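Hypothetical aldose 1-epimerase (PDB 3TY1) probably binds carbohydrate through a galactose mutarotase-like supersandwich fold and may act as an aldose 1-epimerase, an activity that remains putative. Local coordinates at residues 321-325 / 326-330; 289-292 / 293-296. All coordinates share one frame; numbering follows the deposited sequence.

Contact 1 of 2, residues 321-325 / 326-330; sequences YAYPV and TIERK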
ATOM      1  N   TYR A 321      25.999  -7.180  10.459  1.00 37.76           N
ATOM      2  CA  TYR A 321      25.333  -8.387  10.900  1.00 36.30           C
ATOM      3  C   TYR A 321      23.847  -8.041  10.967  1.00 38.38           C
ATOM      4  O   TYR A 321      23.449  -6.891  10.775  1.00 39.13           O
ATOM      5  CB  TYR A 321      25.871  -8.885  12.257  1.00 37.91           C
ATOM      6  CG  TYR A 321      27.311  -9.321  12.186  1.00 38.18           C
ATOM      7  CD1 TYR A 321      27.711 -10.383  11.350  1.00 38.35           C
ATOM      8  CD2 TYR A 321      28.289  -8.693  12.946  1.00 44.39           C
ATOM      9  CE1 TYR A 321      29.074 -10.797  11.314  1.00 41.45           C
ATOM     10  CE2 TYR A 321      29.621  -9.085  12.892  1.00 44.56           C
ATOM     11  CZ  TYR A 321      30.016 -10.133  12.077  1.00 43.46           C
ATOM     12  OH  TYR A 321      31.358 -10.510  12.031  1.00 43.02           O
ATOM     13  N   ALA A 322      23.028  -9.056  11.230  1.00 35.83           N
ATOM     14  CA  ALA A 322      21.585  -8.913  11.166  1.00 35.77           C
ATOM     15  C   ALA A 322      20.911  -8.342  12.414  1.00 36.71           C
ATOM     16  O   ALA A 322      19.661  -8.310  12.490  1.00 33.86           O
ATOM     17  CB  ALA A 322      20.946 -10.291  10.767  1.00 32.86           C
ATOM     18  N   TYR A 323      21.702  -7.911  13.396  1.00 37.76           N
ATOM     19  CA  TYR A 323      21.149  -7.192  14.540  1.00 36.65           C
ATOM     20  C   TYR A 323      20.480  -5.906  14.067  1.00 35.97           C
ATOM     21  O   TYR A 323      20.761  -5.454  12.976  1.00 37.42           O
ATOM     22  CB  TYR A 323      22.214  -6.842  15.578  1.00 37.69           C
ATOM     23  CG  TYR A 323      22.906  -8.029  16.187  1.00 37.33           C
ATOM     24  CD1 TYR A 323      22.241  -8.860  17.067  1.00 37.00           C
ATOM     25  CD2 TYR A 323      24.241  -8.327  15.873  1.00 46.23           C
ATOM     26  CE1 TYR A 323      22.881  -9.962  17.634  1.00 41.48           C
ATOM     27  CE2 TYR A 323      24.889  -9.426  16.431  1.00 43.89           C
ATOM     28  CZ  TYR A 323      24.195 -10.239  17.305  1.00 41.61           C
ATOM     29  OH  TYR A 323      24.793 -11.334  17.862  1.00 42.60           O
ATOM     30  N   PRO A 324      19.567  -5.326  14.880  1.00 37.16           N
ATOM     31  CA  PRO A 324      18.915  -4.079  14.501  1.00 37.10           C
ATOM     32  C   PRO A 324      19.884  -2.911  14.366  1.00 38.37           C
ATOM     33  O   PRO A 324      20.994  -2.960  14.885  1.00 40.23           O
ATOM     34  CB  PRO A 324      17.916  -3.826  15.638  1.00 39.15           C
ATOM     35  CG  PRO A 324      17.726  -5.118  16.296  1.00 42.00           C
ATOM     36  CD  PRO A 324      19.022  -5.859  16.140  1.00 39.67           C
ATOM     37  N   VAL A 325      19.445  -1.884  13.665  1.00 37.57           N
ATOM     38  CA  VAL A 325      20.268  -0.719  13.359  1.00 40.71           C
ATOM     39  C   VAL A 325      20.823  -0.023  14.615  1.00 43.38           C
ATOM     40  O   VAL A 325      21.915   0.558  14.558  1.00 44.41           O
ATOM     41  CB  VAL A 325      19.501   0.264  12.441  1.00 41.91           C
ATOM     42  CG1 VAL A 325      18.303   0.891  13.200  1.00 40.49           C
ATOM     43  CG2 VAL A 325      20.443   1.314  11.872  1.00 41.34           C
ATOM     44  N   THR A 326      20.101  -0.124  15.738  1.00 44.14           N
ATOM     45  CA  THR A 326      20.570   0.368  17.035  1.00 46.90           C
ATOM     46  C   THR A 326      21.870  -0.325  17.470  1.00 45.78           C
ATOM     47  O   THR A 326      22.801   0.327  17.883  1.00 50.30           O
ATOM     48  CB  THR A 326      19.478   0.192  18.145  1.00 48.66           C
ATOM     49  OG1 THR A 326      18.930  -1.130  18.061  1.00 49.59           O
ATOM     50  CG2 THR A 326      18.365   1.205  17.973  1.00 47.70           C
ATOM     51  N   ILE A 327      21.931  -1.647  17.361  1.00 45.08           N
ATOM     52  CA  ILE A 327      23.142  -2.423  17.726  1.00 46.02           C
ATOM     53  C   ILE A 327      24.261  -2.185  16.727  1.00 45.23           C
ATOM     54  O   ILE A 327      25.410  -1.941  17.126  1.00 47.08           O
ATOM     55  CB  ILE A 327      22.816  -3.920  17.893  1.00 45.55           C
ATOM     56  CG1 ILE A 327      22.099  -4.113  19.236  1.00 52.75           C
ATOM     57  CG2 ILE A 327      24.063  -4.782  17.814  1.00 47.14           C
ATOM     58  CD1 ILE A 327      21.216  -5.325  19.314  1.00 50.04           C
ATOM     59  N   GLU A 328      23.919  -2.184  15.435  1.00 44.96           N
ATOM     60  CA  GLU A 328      24.916  -1.954  14.370  1.00 43.77           C
ATOM     61  C   GLU A 328      25.552  -0.555  14.429  1.00 46.24           C
ATOM     62  O   GLU A 328      26.739  -0.410  14.098  1.00 49.71           O
ATOM     63  CB  GLU A 328      24.344  -2.249  12.991  1.00 39.61           C
ATOM     64  CG  GLU A 328      23.924  -3.700  12.849  1.00 37.22           C
ATOM     65  CD  GLU A 328      25.075  -4.681  12.955  1.00 45.78           C
ATOM     66  OE1 GLU A 328      26.000  -4.599  12.112  1.00 46.53           O
ATOM     67  OE2 GLU A 328      25.079  -5.515  13.897  1.00 43.24           O
ATOM     68  N   ARG A 329      24.801   0.447  14.874  1.00 44.48           N
ATOM     69  CA  ARG A 329      25.378   1.782  15.117  1.00 49.18           C
ATOM     70  C   ARG A 329      26.301   1.770  16.343  1.00 51.36           C
ATOM     71  O   ARG A 329      27.437   2.272  16.291  1.00 53.12           O
ATOM     72  CB  ARG A 329      24.286   2.815  15.376  1.00 50.82           C
ATOM     73  CG  ARG A 329      23.513   3.250  14.144  1.00 49.71           C
ATOM     74  CD  ARG A 329      22.228   3.895  14.592  1.00 51.01           C
ATOM     75  NE  ARG A 329      21.384   4.311  13.487  1.00 48.60           N
ATOM     76  CZ  ARG A 329      20.161   4.821  13.623  1.00 51.36           C
ATOM     77  NH1 ARG A 329      19.601   5.001  14.826  1.00 53.31           N
ATOM     78  NH2 ARG A 329      19.477   5.144  12.535  1.00 50.17           N
ATOM     79  N   LYS A 330      25.789   1.203  17.438  1.00 52.75           N
ATOM     80  CA  LYS A 330      26.507   1.132  18.722  1.00 56.36           C
ATOM     81  C   LYS A 330      27.844   0.444  18.509  1.00 55.04           C
ATOM     82  O   LYS A 330      28.858   0.947  18.922  1.00 53.57           O
ATOM     83  CB  LYS A 330      25.682   0.359  19.767  1.00 57.00           C
ATOM     84  CG  LYS A 330      26.125   0.508  21.228  1.00 67.11           C
ATOM     85  CD  LYS A 330      25.421   1.699  21.907  1.00 80.25           C
ATOM     86  CE  LYS A 330      25.782   1.834  23.394  1.00 82.63           C
ATOM     87  NZ  LYS A 330      27.235   2.009  23.566  1.00 85.06           N
TER

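Contact 2 of 2, residues 289-292 / 293-296; sequences QFDT and RQLP. With SO4 (sulfate ion), chain K.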
ATOM      1  N   GLN A 289      31.917 -15.310  -4.159  1.00 31.28           N
ATOM      2  CA  GLN A 289      33.118 -14.519  -3.970  1.00 31.55           C
ATOM      3  C   GLN A 289      32.718 -13.107  -3.657  1.00 33.90           C
ATOM      4  O   GLN A 289      31.870 -12.552  -4.331  1.00 35.20           O
ATOM      5  CB  GLN A 289      33.998 -14.513  -5.220  1.00 30.72           C
ATOM      6  CG  GLN A 289      35.235 -13.571  -5.160  1.00 35.14           C
ATOM      7  CD  GLN A 289      36.021 -13.529  -6.479  1.00 36.10           C
ATOM      8  OE1 GLN A 289      35.818 -14.362  -7.358  1.00 40.00           O
ATOM      9  NE2 GLN A 289      36.869 -12.530  -6.626  1.00 36.67           N
ATOM     10  N   PHE A 290      33.369 -12.503  -2.668  1.00 33.20           N
ATOM     11  CA  PHE A 290      33.121 -11.098  -2.331  1.00 32.82           C
ATOM     12  C   PHE A 290      34.391 -10.443  -1.843  1.00 35.60           C
ATOM     13  O   PHE A 290      35.379 -11.121  -1.560  1.00 37.56           O
ATOM     14  CB  PHE A 290      31.927 -10.907  -1.361  1.00 32.70           C
ATOM     15  CG  PHE A 290      32.099 -11.511  -0.003  1.00 36.23           C
ATOM     16  CD1 PHE A 290      31.841 -12.850   0.206  1.00 36.58           C
ATOM     17  CD2 PHE A 290      32.514 -10.731   1.081  1.00 40.66           C
ATOM     18  CE1 PHE A 290      32.014 -13.434   1.466  1.00 37.30           C
ATOM     19  CE2 PHE A 290      32.649 -11.298   2.352  1.00 35.55           C
ATOM     20  CZ  PHE A 290      32.386 -12.647   2.539  1.00 38.72           C
ATOM     21  N   ASP A 291      34.364  -9.121  -1.833  1.00 37.00           N
ATOM     22  CA  ASP A 291      35.482  -8.257  -1.497  1.00 37.60           C
ATOM     23  C   ASP A 291      35.301  -7.765  -0.055  1.00 39.85           C
ATOM     24  O   ASP A 291      34.347  -7.012   0.236  1.00 35.68           O
ATOM     25  CB  ASP A 291      35.475  -7.084  -2.487  1.00 39.08           C
ATOM     26  CG  ASP A 291      36.717  -6.203  -2.404  1.00 37.19           C
ATOM     27  OD1 ASP A 291      37.092  -5.721  -1.298  1.00 42.27           O
ATOM     28  OD2 ASP A 291      37.349  -5.999  -3.465  1.00 42.48           O
ATOM     29  N   THR A 292      36.228  -8.138   0.838  1.00 37.20           N
ATOM     30  CA  THR A 292      36.101  -7.782   2.258  1.00 39.96           C
ATOM     31  C   THR A 292      36.322  -6.289   2.595  1.00 42.22           C
ATOM     32  O   THR A 292      36.065  -5.875   3.718  1.00 43.05           O
ATOM     33  CB  THR A 292      36.991  -8.656   3.165  1.00 40.42           C
ATOM     34  OG1 THR A 292      38.336  -8.511   2.751  1.00 39.46           O
ATOM     35  CG2 THR A 292      36.580 -10.149   3.080  1.00 42.38           C
ATOM     36  N   ARG A 293      36.760  -5.483   1.637  1.00 39.50           N
ATOM     37  CA  ARG A 293      36.752  -4.019   1.809  1.00 41.43           C
ATOM     38  C   ARG A 293      35.370  -3.414   1.629  1.00 42.70           C
ATOM     39  O   ARG A 293      35.078  -2.359   2.169  1.00 42.10           O
ATOM     40  CB  ARG A 293      37.671  -3.348   0.803  1.00 42.49           C
ATOM     41  CG  ARG A 293      39.127  -3.705   0.983  1.00 45.54           C
ATOM     42  CD  ARG A 293      39.939  -3.249  -0.209  1.00 43.96           C
ATOM     43  NE  ARG A 293      39.510  -3.929  -1.427  1.00 45.19           N
ATOM     44  CZ  ARG A 293      40.020  -3.691  -2.641  1.00 53.41           C
ATOM     45  NH1 ARG A 293      41.002  -2.811  -2.815  1.00 52.26           N
ATOM     46  NH2 ARG A 293      39.563  -4.357  -3.685  1.00 47.55           N
ATOM     47  N   GLN A 294      34.528  -4.085   0.839  1.00 39.42           N
ATOM     48  CA  GLN A 294      33.182  -3.648   0.549  1.00 40.12           C
ATOM     49  C   GLN A 294      32.176  -4.285   1.511  1.00 38.18           C
ATOM     50  O   GLN A 294      31.252  -3.623   1.960  1.00 38.92           O
ATOM     51  CB  GLN A 294      32.805  -4.073  -0.888  1.00 37.35           C
ATOM     52  CG  GLN A 294      33.773  -3.561  -1.984  1.00 39.23           C
ATOM     53  CD  GLN A 294      33.473  -4.124  -3.380  1.00 34.85           C
ATOM     54  OE1 GLN A 294      32.783  -5.133  -3.540  1.00 33.97           O
ATOM     55  NE2 GLN A 294      33.991  -3.460  -4.393  1.00 31.86           N
ATOM     56  N   LEU A 295      32.369  -5.571   1.792  1.00 36.15           N
ATOM     57  CA  LEU A 295      31.468  -6.373   2.615  1.00 38.24           C
ATOM     58  C   LEU A 295      32.360  -7.079   3.669  1.00 35.95           C
ATOM     59  O   LEU A 295      32.743  -8.236   3.513  1.00 40.07           O
ATOM     60  CB  LEU A 295      30.656  -7.338   1.728  1.00 37.14           C
ATOM     61  CG  LEU A 295      29.732  -6.717   0.690  1.00 36.18           C
ATOM     62  CD1 LEU A 295      29.194  -7.804  -0.278  1.00 30.89           C
ATOM     63  CD2 LEU A 295      28.528  -5.912   1.332  1.00 32.03           C
ATOM     64  N   PRO A 296      32.721  -6.359   4.736  1.00 39.04           N
ATOM     65  CA  PRO A 296      33.685  -6.933   5.688  1.00 41.25           C
ATOM     66  C   PRO A 296      33.267  -8.084   6.566  1.00 40.63           C
ATOM     67  O   PRO A 296      34.157  -8.757   7.107  1.00 39.75           O
ATOM     68  CB  PRO A 296      34.117  -5.718   6.547  1.00 44.85           C
ATOM     69  CG  PRO A 296      33.471  -4.547   5.950  1.00 46.73           C
ATOM     70  CD  PRO A 296      32.310  -5.020   5.165  1.00 43.62           C
TER
HETATM   71  S   SO4 K 511      36.672  -0.763  -3.663  1.00 88.22           S
HETATM   72  O1  SO4 K 511      36.938  -1.512  -2.421  1.00 60.60           O
HETATM   73  O2  SO4 K 511      37.071   0.646  -3.473  1.00 68.67           O
HETATM   74  O3  SO4 K 511      37.460  -1.344  -4.777  1.00 70.30           O
HETATM   75  O4  SO4 K 511      35.231  -0.772  -4.017  1.00 53.37           O
HETATM   76  O   HOH W   1      32.031  -7.755  -2.498  1.00 32.68           O

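Contact 1 of 2, residues 321-325 / 326-330
E328 reaches back from the first turn of helix 325-330 to the loop that leads into it, and its OE1 accepts the backbone N-H of Y321 at 3.1 Å. The donor comes from well above the carboxylate plane. Turns about CA-CB and CB-CG (chi1 -62°, chi2 -64°) curl the glutamate chain back over the loop. S320 OG gives OE1 a second hydrogen bond, while OE2 makes a salt bridge with R333.

The main-chain bonds start the helix. P324, at the N-cap, offers its carbonyl to E328 N at 3.1 Å, nearly straight and in the carbonyl plane, and weakly to I327 N. One residue on, R329 N reaches V325 O at 2.9 Å.

Apolar contacts join I327 to the residues before the helix. I327 CG2 lies 3.6 Å from Y323 CB, and I327 CD1 sits beside the proline ring, 3.9 Å from P324 CD.

Flat polar groups make two further contacts. The Y323 ring presents its edge to the glutamate, CD2 standing 3.5 Å from E328 OE2; beyond, the ring stacks with F235. V325 CG2 lies over one face of the R329 guanidinium, whose NH2 bonds to Y133.

A buried carboxylate with these partners is probably ionised, and it ties the incoming loop, the helix start and R333 together at a single side chain.

Contact 2 of 2, residues 289-292 / 293-296
As strand 285-291 ends, the chain bends through a type I turn at T292 and R293, and D291 O accepts both Q294 N at 3.0 Å and L295 N at 2.9 Å. The L295 donor lies almost along the C=O axis, whereas that of Q294 comes in from above the carbonyl plane.

The D291 side chain closes the same bend. With CG opposite the backbone N (chi1 -171°), its carboxylate swings over the turn, and OD1 takes the R293 backbone N-H on its anti lone pair. The syn sides of both oxygens go to the arginine side chain, gripped side-on in a two-pronged salt bridge: NE to OD1 at 3.0 Å and NH2 to OD2 at 2.8 Å. Both bonds are close to straight, and the two flat groups are only 9° from coplanar. A kink at the CG-CD bond of R293 (chi3 -63°) folds the guanidinium back for this.

Together, the side-chain bond two residues ahead and the main-chain bonds three and four ahead make an Asx motif, here turning the chain from the ten-stranded antiparallel sheet toward strand 297-304. Q272, on neighbouring strand 272-278, adds a bond to D291 OD2, and T292 OG1 bonds to H271 O.

Q294 lies alongside D291 CB. A water accepts from D291 N and donates to Q294 OE1, which also accepts D346 N, while NE2 points the other way and donates to sulfate O4 at 3.0 Å. Sulfate O1 stands 3.6 Å above the guanidinium plane of R293, toward its rim; the ion probably came from the crystallisation liquor. On the buried side, the F290 ring turns its edge to L295 O, 3.3 Å from CE2, and F290 CD2 packs against L295 CB.

Contact 2 comes first along the chain, and strands 297-304 and 311-318 separate it from contact 1. The two centres are 19 Å apart; the nearest atoms approach to about 6 Å without touching. At contact 2 the chain leaves the ten-stranded antiparallel sheet and enters the mixed sheet, where strands 297-304 and 311-318 pair antiparallel. Contact 1 follows that pair, and from its short helix the chain continues through strand 335-337 to strand 342-352, back in the large sheet beside strand 285-291. Contact 2 thus opens an excursion between sheets of the supersandwich, and contact 1 lies within it. P317 on strand 311-318, touched by F290 and L295, ties contact 2 to the strand leading into contact 1.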